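Local coordinates for protein putative arylalkylamine N-Acetyltransferase 7 (Aedes aegypti, PDB 4FD7) that probably transfers an acetyl group from acetyl-CoA to amine substrates, as a putative arylalkylamine N-acetyltransferase of the GNAT family, at residues R17-D22 and Q26-Y31; M71-A76 and Q116-I121; D84-V89 and I173-A178; D140-D145 and Y232-V237. All coordinates share one frame; numbering follows the deposited sequence.

Interaction 1 (R17-D22 and Q26-Y31); sequences RFQAKD and QQLVWY
Phe18 with Tyr31 and Ala20 with Val29 are antiparallel hydrogen-bonded pairs of a beta hairpin whose strand segments 17-21 and 28-31 make an angle of 140°, with Gln19 and Trp30 forming the non-hydrogen-bonded pair between them. Each hydrogen-bonded pair is closed by two N-H to O bonds, with Tyr31 N 2.9 Å from Phe18 O; near the turn Asp22 N bonds Gln27 O at 2.8 Å. On the face carrying Phe18, Ala20, Val29 and Tyr31, the two aromatic rings are almost parallel (planes 9° apart) but slid so far that they barely overlap. Across the hairpin it is Tyr31 CB that lies over one face of the Phe18 ring, near the rim and 3.4 Å from Phe18 CZ. Phe18 CG sits between its own N and carbonyl carbon (chi1 64°), which brings the ring back toward strand 28-35. The Tyr31 ring then runs past Ala20 CB, 3.6 Å from Tyr31 CE2, and its hydroxyl OH donates to Lys21 O at 2.7 Å. On the other face Gln19 lies flat on the indole of Trp30, its CG 3.4 Å from the centroid of the six-membered ring and its amide stacked on the ring plane. Lys21 curls round so that NZ meets Gln26 O from above the carbonyl plane, at 3.1 Å. Arg17 salt-bridges Glu93 and Asp22 salt-bridges Arg92; a water links Arg17 NH1 to Tyr31 O. Main-chain bonds thus hold the edge hairpin of the sheet, while Tyr31 OH and Lys21 NZ add two side-chain grips on carbonyls near its turn.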
loop_
_atom_site.group_PDB
_atom_site.type_symbol
_atom_site.label_atom_id
_atom_site.label_comp_id
_atom_site.label_asym_id
_atom_site.label_seq_id
_atom_site.Cartn_x
_atom_site.Cartn_y
_atom_site.Cartn_z
ATOM N N ARG A 17 11.370 11.291 9.055
ATOM C CA ARG A 17 11.412 11.077 10.506
ATOM C C ARG A 17 10.301 11.882 11.158
ATOM O O ARG A 17 9.948 12.961 10.682
ATOM C CB ARG A 17 12.768 11.485 11.098
ATOM C CG ARG A 17 13.956 10.690 10.574
ATOM C CD ARG A 17 15.228 11.084 11.310
ATOM N NE ARG A 17 16.454 10.580 10.686
ATOM C CZ ARG A 17 16.996 9.398 10.954
ATOM N NH1 ARG A 17 16.420 8.574 11.820
ATOM N NH2 ARG A 17 18.115 9.028 10.349
ATOM N N PHE A 18 9.749 11.368 12.250
ATOM C CA PHE A 18 8.646 12.047 12.898
ATOM C C PHE A 18 8.533 11.597 14.345
ATOM O O PHE A 18 9.043 10.533 14.718
ATOM C CB PHE A 18 7.337 11.754 12.152
ATOM C CG PHE A 18 6.937 10.305 12.181
ATOM C CD1 PHE A 18 6.115 9.820 13.187
ATOM C CD2 PHE A 18 7.392 9.426 11.216
ATOM C CE1 PHE A 18 5.751 8.482 13.225
ATOM C CE2 PHE A 18 7.029 8.078 11.247
ATOM C CZ PHE A 18 6.202 7.613 12.237
ATOM N N GLN A 19 7.847 12.397 15.154
ATOM C CA GLN A 19 7.580 12.028 16.536
ATOM C C GLN A 19 6.132 11.581 16.738
ATOM O O GLN A 19 5.201 12.139 16.162
ATOM C CB GLN A 19 7.893 13.192 17.467
ATOM C CG GLN A 19 9.349 13.653 17.412
ATOM C CD GLN A 19 9.579 14.924 18.204
ATOM O OE1 GLN A 19 10.105 14.889 19.325
ATOM N NE2 GLN A 19 9.171 16.049 17.640
ATOM N N ALA A 20 5.961 10.572 17.582
ATOM C CA ALA A 20 4.641 10.063 17.916
ATOM C C ALA A 20 4.711 9.383 19.270
ATOM O O ALA A 20 5.794 9.202 19.832
ATOM C CB ALA A 20 4.163 9.098 16.855
ATOM N N LYS A 21 3.549 9.032 19.805
ATOM C CA LYS A 21 3.473 8.426 21.125
ATOM C C LYS A 21 4.241 7.116 21.144
ATOM O O LYS A 21 4.190 6.329 20.188
ATOM C CB LYS A 21 2.009 8.204 21.518
ATOM C CG LYS A 21 1.736 8.342 23.006
ATOM C CD LYS A 21 2.235 9.678 23.521
ATOM C CE LYS A 21 1.447 10.847 22.943
ATOM N NZ LYS A 21 2.216 12.128 22.979
ATOM N N ASP A 22 4.970 6.887 22.228
ATOM C CA ASP A 22 5.720 5.655 22.383
ATOM C C ASP A 22 4.748 4.511 22.683
ATOM O O ASP A 22 3.545 4.739 22.811
ATOM C CB ASP A 22 6.747 5.807 23.506
ATOM C CG ASP A 22 7.943 4.895 23.331
ATOM O OD1 ASP A 22 9.033 5.201 23.871
ATOM O OD2 ASP A 22 7.798 3.868 22.643
ATOM N N GLN A 26 2.896 8.592 27.997
ATOM C CA GLN A 26 2.420 9.803 27.351
ATOM C C GLN A 26 3.568 10.389 26.532
ATOM O O GLN A 26 3.389 11.374 25.803
ATOM C CB GLN A 26 1.917 10.814 28.390
ATOM C CG GLN A 26 2.959 11.820 28.887
ATOM C CD GLN A 26 4.032 11.211 29.762
ATOM O OE1 GLN A 26 3.833 10.164 30.377
ATOM N NE2 GLN A 26 5.187 11.867 29.817
ATOM N N GLN A 27 4.738 9.755 26.647
ATOM C CA GLN A 27 5.961 10.261 26.027
ATOM C C GLN A 27 6.042 10.041 24.523
ATOM O O GLN A 27 5.739 8.962 24.007
ATOM C CB GLN A 27 7.213 9.675 26.690
ATOM C CG GLN A 27 7.507 10.207 28.100
ATOM C CD GLN A 27 8.976 10.062 28.471
ATOM O OE1 GLN A 27 9.784 9.561 27.677
ATOM N NE2 GLN A 27 9.332 10.502 29.678
ATOM N N LEU A 28 6.458 11.094 23.832
ATOM C CA LEU A 28 6.831 11.009 22.431
ATOM C C LEU A 28 8.126 10.231 22.286
ATOM O O LEU A 28 8.937 10.145 23.214
ATOM C CB LEU A 28 7.058 12.401 21.856
ATOM C CG LEU A 28 5.856 13.236 21.469
ATOM C CD1 LEU A 28 6.308 14.573 20.901
ATOM C CD2 LEU A 28 5.033 12.482 20.467
ATOM N N VAL A 29 8.315 9.666 21.106
ATOM C CA VAL A 29 9.560 9.029 20.765
ATOM C C VAL A 29 9.716 9.281 19.276
ATOM O O VAL A 29 8.777 9.763 18.635
ATOM C CB VAL A 29 9.510 7.533 21.112
ATOM C CG1 VAL A 29 8.453 6.822 20.272
ATOM C CG2 VAL A 29 10.889 6.882 20.973
ATOM N N TRP A 30 10.888 8.991 18.727
ATOM C CA TRP A 30 11.119 9.221 17.311
ATOM C C TRP A 30 10.935 7.937 16.538
ATOM O O TRP A 30 11.266 6.859 17.026
ATOM C CB TRP A 30 12.536 9.747 17.079
ATOM C CG TRP A 30 12.696 11.183 17.349
ATOM C CD1 TRP A 30 13.134 11.757 18.507
ATOM C CD2 TRP A 30 12.451 12.253 16.436
ATOM N NE1 TRP A 30 13.164 13.123 18.374
ATOM C CE2 TRP A 30 12.744 13.456 17.107
ATOM C CE3 TRP A 30 12.002 12.316 15.111
ATOM C CZ2 TRP A 30 12.601 14.707 16.508
ATOM C CZ3 TRP A 30 11.854 13.560 14.516
ATOM C CH2 TRP A 30 12.155 14.736 15.211
ATOM N N TYR A 31 10.400 8.064 15.324
ATOM C CA TYR A 31 10.288 6.954 14.405
ATOM C C TYR A 31 10.924 7.380 13.087
ATOM O O TYR A 31 11.117 8.569 12.845
ATOM C CB TYR A 31 8.815 6.635 14.120
ATOM C CG TYR A 31 8.004 6.148 15.304
ATOM C CD1 TYR A 31 7.777 4.790 15.504
ATOM C CD2 TYR A 31 7.443 7.047 16.200
ATOM C CE1 TYR A 31 7.020 4.337 16.585
ATOM C CE2 TYR A 31 6.692 6.611 17.272
ATOM C CZ TYR A 31 6.481 5.256 17.462
ATOM O OH TYR A 31 5.725 4.818 18.536
HETATM O O HOH W 1 13.617 9.098 13.210
#

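Interaction 2 (M71-A76 and Q116-I121); sequences MGDVVA and QFNSAI
A single buried carboxylate, Asp73, joins the middle of helix 68-81 to the turn Phe117-Ser119 that leads into helix 120-136, a polar contact between a helix flank and another helix's N-terminus. Both carboxylate oxygens are used. OD1 of Asp73 takes the backbone N-H of Asn118 at 2.9 Å, on its syn side and somewhat out of the carboxylate plane. OD2 of Asp73 receives two donors: Ser119 N at 2.8 Å, through the syn lone pair, and Ser119 OG, which comes in nearly along the C-O axis with a short separation of 2.5 Å. Ser119 is the N-cap residue of helix 120-136. Its OG stands between its own N and carbonyl carbon (chi1 74°), a position from which it donates to Asp73 while also capping the backbone N of Phe122. Phe117 packs beside the acid: its CB is 3.4 Å from Asp73 CG, its CD1 is 3.6 Å from Asp73 CB, and OD1 of Asp73 lies at the ring's edge in its plane. The same ring meets Phe122 edge-to-face. Three bonds therefore fix the rotation of the carboxylate and the path of the turn together. Two backbone N-H groups, and the N-terminal end of the helix that follows, would be expected to stabilise the negative charge of Asp73, making the ionised form the likely one despite burial.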
loop_
_atom_site.group_PDB
_atom_site.type_symbol
_atom_site.label_atom_id
_atom_site.label_comp_id
_atom_site.label_asym_id
_atom_site.label_seq_id
_atom_site.Cartn_x
_atom_site.Cartn_y
_atom_site.Cartn_z
ATOM N N MET A 71 -3.786 -16.521 0.484
ATOM C CA MET A 71 -2.556 -16.036 1.111
ATOM C C MET A 71 -1.341 -16.311 0.225
ATOM O O MET A 71 -0.454 -15.458 0.073
ATOM C CB MET A 71 -2.383 -16.662 2.492
ATOM C CG MET A 71 -3.359 -16.127 3.519
ATOM S SD MET A 71 -3.140 -14.359 3.786
ATOM C CE MET A 71 -1.459 -14.352 4.372
ATOM N N GLY A 72 -1.313 -17.494 -0.387
ATOM C CA GLY A 72 -0.238 -17.840 -1.296
ATOM C C GLY A 72 -0.191 -16.894 -2.485
ATOM O O GLY A 72 0.895 -16.545 -2.961
ATOM N N ASP A 73 -1.364 -16.481 -2.965
ATOM C CA ASP A 73 -1.431 -15.499 -4.041
ATOM C C ASP A 73 -0.808 -14.175 -3.631
ATOM O O ASP A 73 0.098 -13.662 -4.301
ATOM C CB ASP A 73 -2.875 -15.232 -4.490
ATOM C CG ASP A 73 -3.458 -16.360 -5.319
ATOM O OD1 ASP A 73 -2.700 -17.031 -6.054
ATOM O OD2 ASP A 73 -4.684 -16.562 -5.236
ATOM N N VAL A 74 -1.319 -13.592 -2.548
ATOM C CA VAL A 74 -0.837 -12.264 -2.221
ATOM C C VAL A 74 0.661 -12.278 -1.877
ATOM O O VAL A 74 1.412 -11.370 -2.264
ATOM C CB VAL A 74 -1.710 -11.586 -1.140
ATOM C CG1 VAL A 74 -1.514 -12.253 0.227
ATOM C CG2 VAL A 74 -1.455 -10.088 -1.119
ATOM N N VAL A 75 1.108 -13.326 -1.193
ATOM C CA VAL A 75 2.529 -13.446 -0.886
ATOM C C VAL A 75 3.384 -13.594 -2.152
ATOM O O VAL A 75 4.472 -13.008 -2.252
ATOM C CB VAL A 75 2.814 -14.613 0.077
ATOM C CG1 VAL A 75 4.295 -14.782 0.284
ATOM C CG2 VAL A 75 2.137 -14.382 1.403
ATOM N N ALA A 76 2.914 -14.383 -3.112
ATOM C CA ALA A 76 3.635 -14.489 -4.383
ATOM C C ALA A 76 3.797 -13.097 -5.012
ATOM O O ALA A 76 4.904 -12.726 -5.472
ATOM C CB ALA A 76 2.916 -15.420 -5.327
ATOM N N GLN A 116 -2.710 -13.437 -13.081
ATOM C CA GLN A 116 -3.575 -14.572 -12.811
ATOM C C GLN A 116 -3.165 -15.282 -11.538
ATOM O O GLN A 116 -1.979 -15.531 -11.298
ATOM C CB GLN A 116 -3.525 -15.532 -13.984
ATOM C CG GLN A 116 -4.108 -14.897 -15.213
ATOM C CD GLN A 116 -5.611 -14.796 -15.135
ATOM O OE1 GLN A 116 -6.254 -15.450 -14.301
ATOM N NE2 GLN A 116 -6.188 -13.973 -16.003
ATOM N N PHE A 117 -4.159 -15.598 -10.719
ATOM C CA PHE A 117 -3.912 -16.128 -9.390
ATOM C C PHE A 117 -4.664 -17.439 -9.224
ATOM O O PHE A 117 -5.547 -17.764 -10.016
ATOM C CB PHE A 117 -4.356 -15.100 -8.347
ATOM C CG PHE A 117 -3.531 -13.837 -8.371
ATOM C CD1 PHE A 117 -2.325 -13.772 -7.694
ATOM C CD2 PHE A 117 -3.957 -12.730 -9.087
ATOM C CE1 PHE A 117 -1.548 -12.610 -7.721
ATOM C CE2 PHE A 117 -3.195 -11.557 -9.121
ATOM C CZ PHE A 117 -1.994 -11.499 -8.434
ATOM N N ASN A 118 -4.306 -18.189 -8.192
ATOM C CA ASN A 118 -4.886 -19.502 -7.954
ATOM C C ASN A 118 -6.251 -19.419 -7.303
ATOM O O ASN A 118 -7.148 -20.221 -7.603
ATOM C CB ASN A 118 -3.926 -20.333 -7.109
ATOM C CG ASN A 118 -2.563 -20.459 -7.766
ATOM O OD1 ASN A 118 -2.455 -20.897 -8.914
ATOM N ND2 ASN A 118 -1.522 -20.023 -7.065
ATOM N N SER A 119 -6.418 -18.436 -6.428
ATOM C CA SER A 119 -7.643 -18.338 -5.630
ATOM C C SER A 119 -8.671 -17.421 -6.270
ATOM O O SER A 119 -8.336 -16.325 -6.725
ATOM C CB SER A 119 -7.323 -17.813 -4.234
ATOM O OG SER A 119 -7.027 -16.425 -4.275
ATOM N N ALA A 120 -9.932 -17.852 -6.281
ATOM C CA ALA A 120 -11.011 -16.967 -6.704
ATOM C C ALA A 120 -10.966 -15.689 -5.890
ATOM O O ALA A 120 -11.165 -14.602 -6.432
ATOM C CB ALA A 120 -12.371 -17.639 -6.528
ATOM N N ILE A 121 -10.688 -15.852 -4.594
ATOM C CA ILE A 121 -10.658 -14.760 -3.631
ATOM C C ILE A 121 -9.660 -13.655 -4.025
ATOM O O ILE A 121 -10.041 -12.482 -4.178
ATOM C CB ILE A 121 -10.311 -15.288 -2.228
ATOM C CG1 ILE A 121 -11.520 -16.011 -1.607
ATOM C CG2 ILE A 121 -9.832 -14.154 -1.308
ATOM C CD1 ILE A 121 -11.163 -16.763 -0.322
#

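Interaction 3 (D84-V89 and I173-A178); sequences DRMSLV and IPLCRA
Leu175 is the residue most covered here, with Met86 and Leu88 closing round it. The setting is the GNAT fold, in which helix 172-179 packs on the antiparallel sheet that includes strand 88-92. The first side-chain bond of Leu175 is directed toward segment 84-89. With CG anti to the backbone N (chi1 173°), methyl CD2 is carried in between Met86 and Leu88, where it does most of the touching. Leu88 faces it from the start of the strand, and the two leucines meet tip to tip: Leu88 CD1 lies 3.9 Å from Leu175 CD2, with Leu88 CD2 at 4.0 Å from the same methyl. Met86 comes from the loop just before the strand and crosses Leu175 obliquely. Its chain starts out neither at the helix nor away from it, then bends at both chi2 and chi3, which swings the terminal CE over to touch Leu175 CD2 at 3.9 Å and Leu175 CG at 4.0 Å. The contact is wholly apolar in its side chains, and all three residues are buried. Trp15 of the neighbouring hairpin packs on both Leu88 and Leu175, and Leu148 of strand 146-155 touches Met86 and Leu175, so the leucine of the helix belongs to the hydrophobic layer between helix and sheet. Packing alone holds this join. The carbonyl of Met86 is turned toward the helix, and there Met86 O lies 3.6 Å from Leu175 CD2, a carbonyl oxygen buried against a methyl and without a polar partner in the model.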
loop_
_atom_site.group_PDB
_atom_site.type_symbol
_atom_site.label_atom_id
_atom_site.label_comp_id
_atom_site.label_asym_id
_atom_site.label_seq_id
_atom_site.Cartn_x
_atom_site.Cartn_y
_atom_site.Cartn_z
ATOM N N ASP A 84 12.190 -4.640 -6.467
ATOM C CA ASP A 84 12.230 -3.343 -7.128
ATOM C C ASP A 84 12.866 -2.319 -6.192
ATOM O O ASP A 84 13.208 -1.228 -6.624
ATOM C CB ASP A 84 10.836 -2.881 -7.554
ATOM C CG ASP A 84 10.210 -3.793 -8.615
ATOM O OD1 ASP A 84 10.947 -4.604 -9.216
ATOM O OD2 ASP A 84 8.989 -3.680 -8.863
ATOM N N ARG A 85 13.018 -2.683 -4.914
ATOM C CA ARG A 85 13.672 -1.810 -3.930
ATOM C C ARG A 85 12.940 -0.477 -3.793
ATOM O O ARG A 85 13.531 0.612 -3.790
ATOM C CB ARG A 85 15.154 -1.616 -4.260
ATOM C CG ARG A 85 15.995 -2.867 -4.012
ATOM C CD ARG A 85 17.491 -2.536 -3.943
ATOM N NE ARG A 85 18.295 -3.726 -3.698
ATOM C CZ ARG A 85 19.617 -3.720 -3.556
ATOM N NH1 ARG A 85 20.290 -2.571 -3.615
ATOM N NH2 ARG A 85 20.262 -4.860 -3.349
ATOM N N MET A 86 11.625 -0.566 -3.689
ATOM C CA MET A 86 10.841 0.641 -3.522
ATOM C C MET A 86 9.983 0.563 -2.273
ATOM O O MET A 86 9.337 1.544 -1.915
ATOM C CB MET A 86 9.972 0.915 -4.764
ATOM C CG MET A 86 10.782 1.286 -6.026
ATOM S SD MET A 86 11.637 2.883 -5.913
ATOM C CE MET A 86 10.248 4.011 -5.929
ATOM N N SER A 87 9.982 -0.579 -1.594
ATOM C CA SER A 87 9.079 -0.739 -0.454
ATOM C C SER A 87 9.566 -0.031 0.809
ATOM O O SER A 87 10.768 0.067 1.057
ATOM C CB SER A 87 8.751 -2.210 -0.190
ATOM O OG SER A 87 8.079 -2.760 -1.315
ATOM N N LEU A 88 8.613 0.457 1.600
ATOM C CA LEU A 88 8.952 1.313 2.734
ATOM C C LEU A 88 8.633 0.682 4.091
ATOM O O LEU A 88 7.646 -0.031 4.225
ATOM C CB LEU A 88 8.243 2.654 2.581
ATOM C CG LEU A 88 8.719 3.491 1.387
ATOM C CD1 LEU A 88 7.876 4.745 1.237
ATOM C CD2 LEU A 88 10.189 3.851 1.583
ATOM N N VAL A 89 9.470 0.949 5.099
ATOM C CA VAL A 89 9.277 0.336 6.413
ATOM C C VAL A 89 9.445 1.388 7.504
ATOM O O VAL A 89 10.244 2.319 7.354
ATOM C CB VAL A 89 10.259 -0.849 6.646
ATOM C CG1 VAL A 89 11.738 -0.395 6.639
ATOM C CG2 VAL A 89 9.956 -1.564 7.963
ATOM N N ILE A 173 6.890 11.112 -0.748
ATOM C CA ILE A 173 7.262 12.386 -1.340
ATOM C C ILE A 173 8.777 12.473 -1.588
ATOM O O ILE A 173 9.197 12.678 -2.736
ATOM C CB ILE A 173 6.711 13.590 -0.525
ATOM C CG1 ILE A 173 5.181 13.616 -0.579
ATOM C CG2 ILE A 173 7.270 14.873 -1.053
ATOM C CD1 ILE A 173 4.556 14.626 0.354
ATOM N N PRO A 174 9.612 12.314 -0.536
ATOM C CA PRO A 174 11.042 12.342 -0.876
ATOM C C PRO A 174 11.494 11.134 -1.706
ATOM O O PRO A 174 12.384 11.295 -2.539
ATOM C CB PRO A 174 11.744 12.364 0.497
ATOM C CG PRO A 174 10.726 11.869 1.465
ATOM C CD PRO A 174 9.384 12.237 0.922
ATOM N N LEU A 175 10.896 9.963 -1.503
ATOM C CA LEU A 175 11.274 8.783 -2.292
ATOM C C LEU A 175 11.052 9.029 -3.786
ATOM O O LEU A 175 11.925 8.724 -4.600
ATOM C CB LEU A 175 10.494 7.537 -1.847
ATOM C CG LEU A 175 10.655 6.264 -2.693
ATOM C CD1 LEU A 175 12.111 5.773 -2.740
ATOM C CD2 LEU A 175 9.736 5.153 -2.201
ATOM N N CYS A 176 9.904 9.604 -4.141
ATOM C CA CYS A 176 9.603 9.871 -5.548
ATOM C C CYS A 176 10.536 10.927 -6.114
ATOM O O CYS A 176 10.950 10.850 -7.262
ATOM C CB CYS A 176 8.164 10.337 -5.739
ATOM S SG CYS A 176 6.937 9.039 -5.617
ATOM N N ARG A 177 10.847 11.934 -5.310
ATOM C CA ARG A 177 11.720 12.989 -5.795
ATOM C C ARG A 177 13.079 12.399 -6.104
ATOM O O ARG A 177 13.734 12.783 -7.078
ATOM C CB ARG A 177 11.849 14.114 -4.760
ATOM C CG ARG A 177 10.574 14.922 -4.569
ATOM C CD ARG A 177 10.862 16.306 -3.974
ATOM N NE ARG A 177 9.632 16.980 -3.566
ATOM C CZ ARG A 177 9.466 17.612 -2.411
ATOM N NH1 ARG A 177 10.461 17.670 -1.533
ATOM N NH2 ARG A 177 8.304 18.195 -2.133
ATOM N N ALA A 178 13.500 11.462 -5.264
ATOM C CA ALA A 178 14.816 10.853 -5.395
ATOM C C ALA A 178 14.951 9.967 -6.637
ATOM O O ALA A 178 15.979 9.990 -7.305
ATOM C CB ALA A 178 15.184 10.079 -4.134
#

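Interaction 4 (D140-D145 and Y232-V237); sequences DRYNVD and YMSLRV
Tyr142 reaches out from the end of helix 138-142 and brings its ring up against two residues of strand 229-236, Ser234 at the hydroxyl end and Arg236 at the CE2 flank. Ser234 OG sits at the ring's edge, near its plane, and the two hydroxyls are hydrogen-bonded, Tyr142 OH to Ser234 OG being 2.7 Å. Ser234 OG is also hydrogen-bonded to Asp205, which in turn forms a salt bridge with Arg141, the residue before Tyr142, whose NH1 also binds Ala136 O. The other partner is the aliphatic part of Arg236. Its CG comes within 3.8 Å of Tyr142 CE2, its CD within 3.9 Å of the same atom. The Arg236 chain passes at a slant by the CE2 side of the ring and bends at chi3 (74°). The guanidinium and ring planes are 76° apart, too steep for stacking. The polar end of the tyrosine and its flank thus answer to separate residues of one strand. Strand 229-236 runs between strands 183-188 and 203-209, and the Tyr142 ring also touches Leu183 and Gln203 from those two, so the tyrosine at the helix end packs against all three strands.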
loop_
_atom_site.group_PDB
_atom_site.type_symbol
_atom_site.label_atom_id
_atom_site.label_comp_id
_atom_site.label_asym_id
_atom_site.label_seq_id
_atom_site.Cartn_x
_atom_site.Cartn_y
_atom_site.Cartn_z
ATOM N N ASP A 140 -3.253 8.958 -18.538
ATOM C CA ASP A 140 -3.780 9.990 -19.426
ATOM C C ASP A 140 -4.177 11.267 -18.688
ATOM O O ASP A 140 -3.993 12.360 -19.202
ATOM C CB ASP A 140 -4.963 9.461 -20.232
ATOM C CG ASP A 140 -4.540 8.483 -21.313
ATOM O OD1 ASP A 140 -3.372 8.535 -21.747
ATOM O OD2 ASP A 140 -5.387 7.671 -21.743
ATOM N N ARG A 141 -4.730 11.127 -17.488
ATOM C CA ARG A 141 -5.137 12.292 -16.710
ATOM C C ARG A 141 -3.958 13.179 -16.342
ATOM O O ARG A 141 -4.076 14.406 -16.343
ATOM C CB ARG A 141 -5.879 11.869 -15.446
ATOM C CG ARG A 141 -7.375 11.739 -15.672
ATOM C CD ARG A 141 -8.111 11.372 -14.403
ATOM N NE ARG A 141 -7.853 12.308 -13.308
ATOM C CZ ARG A 141 -7.426 11.935 -12.105
ATOM N NH1 ARG A 141 -7.205 10.647 -11.849
ATOM N NH2 ARG A 141 -7.214 12.843 -11.153
ATOM N N TYR A 142 -2.828 12.563 -16.017
ATOM C CA TYR A 142 -1.658 13.356 -15.653
ATOM C C TYR A 142 -0.592 13.451 -16.749
ATOM O O TYR A 142 0.417 14.140 -16.567
ATOM C CB TYR A 142 -1.029 12.797 -14.383
ATOM C CG TYR A 142 -1.808 13.076 -13.118
ATOM C CD1 TYR A 142 -2.599 12.102 -12.529
ATOM C CD2 TYR A 142 -1.715 14.310 -12.488
ATOM C CE1 TYR A 142 -3.286 12.357 -11.338
ATOM C CE2 TYR A 142 -2.399 14.572 -11.318
ATOM C CZ TYR A 142 -3.182 13.605 -10.743
ATOM O OH TYR A 142 -3.851 13.902 -9.563
ATOM N N ASN A 143 -0.821 12.773 -17.872
ATOM C CA ASN A 143 0.149 12.719 -18.966
ATOM C C ASN A 143 1.496 12.252 -18.442
ATOM O O ASN A 143 2.520 12.929 -18.613
ATOM C CB ASN A 143 0.300 14.084 -19.662
ATOM C CG ASN A 143 1.039 13.983 -20.988
ATOM O OD1 ASN A 143 0.890 13.001 -21.706
ATOM N ND2 ASN A 143 1.829 15.003 -21.320
ATOM N N VAL A 144 1.472 11.122 -17.739
ATOM C CA VAL A 144 2.693 10.480 -17.281
ATOM C C VAL A 144 2.704 9.030 -17.741
ATOM O O VAL A 144 1.653 8.461 -18.060
ATOM C CB VAL A 144 2.835 10.523 -15.743
ATOM C CG1 VAL A 144 2.877 11.956 -15.262
ATOM C CG2 VAL A 144 1.681 9.770 -15.080
ATOM N N ASP A 145 3.896 8.443 -17.766
ATOM C CA ASP A 145 4.068 7.048 -18.126
ATOM C C ASP A 145 4.274 6.157 -16.905
ATOM O O ASP A 145 4.169 4.937 -17.003
ATOM C CB ASP A 145 5.249 6.901 -19.090
ATOM C CG ASP A 145 4.968 7.509 -20.446
ATOM O OD1 ASP A 145 3.782 7.544 -20.857
ATOM O OD2 ASP A 145 5.935 7.954 -21.111
ATOM N N TYR A 232 -9.652 5.434 -5.449
ATOM C CA TYR A 232 -8.348 5.589 -6.075
ATOM C C TYR A 232 -7.958 7.051 -5.841
ATOM O O TYR A 232 -8.717 7.963 -6.170
ATOM C CB TYR A 232 -8.382 5.252 -7.562
ATOM C CG TYR A 232 -7.157 4.493 -8.020
ATOM C CD1 TYR A 232 -7.111 3.107 -7.955
ATOM C CD2 TYR A 232 -6.041 5.164 -8.501
ATOM C CE1 TYR A 232 -5.993 2.411 -8.366
ATOM C CE2 TYR A 232 -4.917 4.474 -8.915
ATOM C CZ TYR A 232 -4.899 3.098 -8.846
ATOM O OH TYR A 232 -3.782 2.407 -9.255
ATOM N N MET A 233 -6.787 7.264 -5.256
ATOM C CA MET A 233 -6.327 8.600 -4.861
ATOM C C MET A 233 -4.900 8.854 -5.362
ATOM O O MET A 233 -4.069 7.921 -5.439
ATOM C CB MET A 233 -6.436 8.795 -3.346
ATOM C CG MET A 233 -7.814 8.466 -2.771
ATOM S SD MET A 233 -7.795 8.571 -0.967
ATOM C CE MET A 233 -7.635 10.345 -0.756
ATOM N N SER A 234 -4.622 10.111 -5.710
ATOM C CA SER A 234 -3.327 10.468 -6.306
ATOM C C SER A 234 -2.630 11.673 -5.667
ATOM O O SER A 234 -3.269 12.594 -5.168
ATOM C CB SER A 234 -3.462 10.661 -7.832
ATOM O OG SER A 234 -4.429 11.637 -8.170
ATOM N N LEU A 235 -1.303 11.662 -5.709
ATOM C CA LEU A 235 -0.494 12.708 -5.091
ATOM C C LEU A 235 0.636 13.113 -6.018
ATOM O O LEU A 235 1.508 12.298 -6.328
ATOM C CB LEU A 235 0.095 12.198 -3.775
ATOM C CG LEU A 235 1.027 13.123 -2.990
ATOM C CD1 LEU A 235 0.251 14.296 -2.397
ATOM C CD2 LEU A 235 1.744 12.322 -1.906
ATOM N N ARG A 236 0.619 14.371 -6.456
ATOM C CA ARG A 236 1.748 14.927 -7.196
ATOM C C ARG A 236 2.823 15.385 -6.235
ATOM O O ARG A 236 2.561 16.130 -5.283
ATOM C CB ARG A 236 1.324 16.103 -8.074
ATOM C CG ARG A 236 0.658 15.689 -9.367
ATOM C CD ARG A 236 0.639 16.844 -10.361
ATOM N NE ARG A 236 1.941 17.118 -10.972
ATOM C CZ ARG A 236 2.102 17.979 -11.970
ATOM N NH1 ARG A 236 1.048 18.634 -12.442
ATOM N NH2 ARG A 236 3.295 18.189 -12.496
ATOM N N VAL A 237 4.042 14.922 -6.477
ATOM C CA VAL A 237 5.142 15.249 -5.604
ATOM C C VAL A 237 5.954 16.321 -6.306
ATOM O O VAL A 237 5.518 16.844 -7.332
ATOM C CB VAL A 237 5.979 14.014 -5.271
ATOM C CG1 VAL A 237 5.052 12.890 -4.791
ATOM C CG2 VAL A 237 6.778 13.557 -6.483
#

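Overall arrangement
Interaction 1 comes first along the chain and closes a tight hairpin, with three residues between its segments, at the edge of the five-stranded sheet. Interaction 2 then opens on helix 68-81 and returns at the start of helix 120-136, on the opposite side of the chain's centre from interaction 1. Interaction 3 opens inside that loop, at strand 88-92, and closes beyond it at helix 172-179, so the two cross. Interaction 4 opens at 140-145 inside interaction 3 and closes near the C terminus, crossing it in turn. Interactions 3 and 4 touch, through Cys176 and Ile173 against Val237 and Leu235, which joins the helix on the large sheet to the three-stranded sheet.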